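Local coordinates for protein enoyl-CoA hydratase (Mycobacterium tuberculosis, PDB 5KJP) that probably catalyses the reversible hydration of unsaturated acyl-CoA thioesters in fatty acid metabolism, as a member of the crotonase superfamily, at residues Val128-Arg131 against Asp132-Phe135. Numbering follows the deposited sequence.
Sequences VAAR and DSAF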
loop_
_atom_site.group_PDB
_atom_site.type_symbol
_atom_site.label_atom_id
_atom_site.label_comp_id
_atom_site.label_asym_id
_atom_site.label_seq_id
_atom_site.Cartn_x
_atom_site.Cartn_y
_atom_site.Cartn_z
ATOM N N VAL A 128 7.573 3.603 16.961
ATOM C CA VAL A 128 8.140 4.891 17.323
ATOM C C VAL A 128 9.647 4.761 17.200
ATOM O O VAL A 128 10.239 3.842 17.772
ATOM C CB VAL A 128 7.754 5.301 18.755
ATOM C CG1 VAL A 128 8.426 6.622 19.134
ATOM C CG2 VAL A 128 6.231 5.397 18.875
ATOM N N ALA A 129 10.277 5.647 16.440
ATOM C CA ALA A 129 11.713 5.510 16.222
ATOM C C ALA A 129 12.459 6.825 16.411
ATOM O O ALA A 129 11.985 7.892 16.006
ATOM C CB ALA A 129 11.980 4.947 14.822
ATOM N N ALA A 130 13.628 6.739 17.035
ATOM C CA ALA A 130 14.513 7.891 17.153
ATOM C C ALA A 130 14.934 8.366 15.768
ATOM O O ALA A 130 15.071 7.564 14.850
ATOM C CB ALA A 130 15.737 7.545 17.996
ATOM N N ARG A 131 15.142 9.671 15.622
ATOM C CA ARG A 131 15.493 10.247 14.328
ATOM C C ARG A 131 16.831 9.731 13.806
ATOM O O ARG A 131 17.112 9.822 12.613
ATOM C CB ARG A 131 15.522 11.777 14.423
ATOM C CG ARG A 131 14.145 12.391 14.598
ATOM C CD ARG A 131 14.184 13.915 14.602
ATOM N NE ARG A 131 12.832 14.460 14.698
ATOM C CZ ARG A 131 12.049 14.695 13.651
ATOM N NH1 ARG A 131 12.489 14.445 12.423
ATOM N NH2 ARG A 131 10.828 15.186 13.830
ATOM N N ASP A 132 17.663 9.191 14.695
ATOM C CA ASP A 132 18.966 8.685 14.275
ATOM C C ASP A 132 19.013 7.160 14.263
ATOM O O ASP A 132 20.090 6.567 14.202
ATOM C CB ASP A 132 20.073 9.241 15.177
ATOM C CG ASP A 132 19.902 8.839 16.630
ATOM O OD1 ASP A 132 18.796 8.394 17.003
ATOM O OD2 ASP A 132 20.874 8.982 17.400
ATOM N N SER A 133 17.848 6.524 14.312
ATOM C CA SER A 133 17.806 5.067 14.260
ATOM C C SER A 133 17.758 4.593 12.804
ATOM O O SER A 133 17.605 5.398 11.880
ATOM C CB SER A 133 16.611 4.518 15.054
ATOM O OG SER A 133 15.366 4.895 14.491
ATOM N N ALA A 134 17.905 3.290 12.598
ATOM C CA ALA A 134 17.852 2.732 11.248
ATOM C C ALA A 134 17.328 1.307 11.249
ATOM O O ALA A 134 17.502 0.560 12.225
ATOM C CB ALA A 134 19.221 2.782 10.603
ATOM N N PHE A 135 16.688 0.948 10.140
ATOM C CA PHE A 135 16.141 -0.384 9.910
ATOM C C PHE A 135 16.884 -1.040 8.758
ATOM O O PHE A 135 17.701 -0.404 8.101
ATOM C CB PHE A 135 14.641 -0.303 9.598
ATOM C CG PHE A 135 13.842 0.360 10.683
ATOM C CD1 PHE A 135 13.773 1.747 10.768
ATOM C CD2 PHE A 135 13.184 -0.400 11.634
ATOM C CE1 PHE A 135 13.057 2.362 11.784
ATOM C CE2 PHE A 135 12.460 0.207 12.650
ATOM C CZ PHE A 135 12.399 1.592 12.727
#
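Ser-133 closes a type I beta turn that begins at Ala-130, and two hydrogen bonds from it grip one oxygen. Ser-133 N donates to Ala-130 O over 3.0 Å, the standard bond of the turn. The hydroxyl adds a second bond, from Ser-133 OG to Ala-130 O at 2.7 Å. The two donors approach differently. The hydroxyl lies in the carbonyl plane, on a lone pair, with a C=O...O angle of 139°. The amide nitrogen sits well above that plane, so the donors do not compete for one position. A chi1 of 65° tucks OG between the backbone N and the carbonyl carbon of Ser-133, which turns it back to the oxygen.

The Ala-129 methyl makes the van der Waals contacts. Ala-129 CB lies 3.4 Å from Ser-133 OG. The same methyl makes an apolar contact with the edge of the Phe-135 ring, near its plane, with CB 4.0 Å from CZ. Val-109 and Val-184 also touch both Ala-129 and Phe-135.

The charged side chains sit at the exposed corner. Asp-132 sets OD1 beside the Ala-130 methyl, 3.3 Å from CB. The extended Arg-131 leads away and forms a salt bridge with Glu-176 through NH1.

The turn takes the chain from strand 126-130 of the main sheet to strand 134-136, which pairs with strands 112-114 and 173-174. Such a passage between sheets is consistent with the crotonase fold. By accepting both bonds, Ala-130 O takes up the amide and hydroxyl protons of buried Ser-133, which should hold the turn's shape where the chain changes sheets.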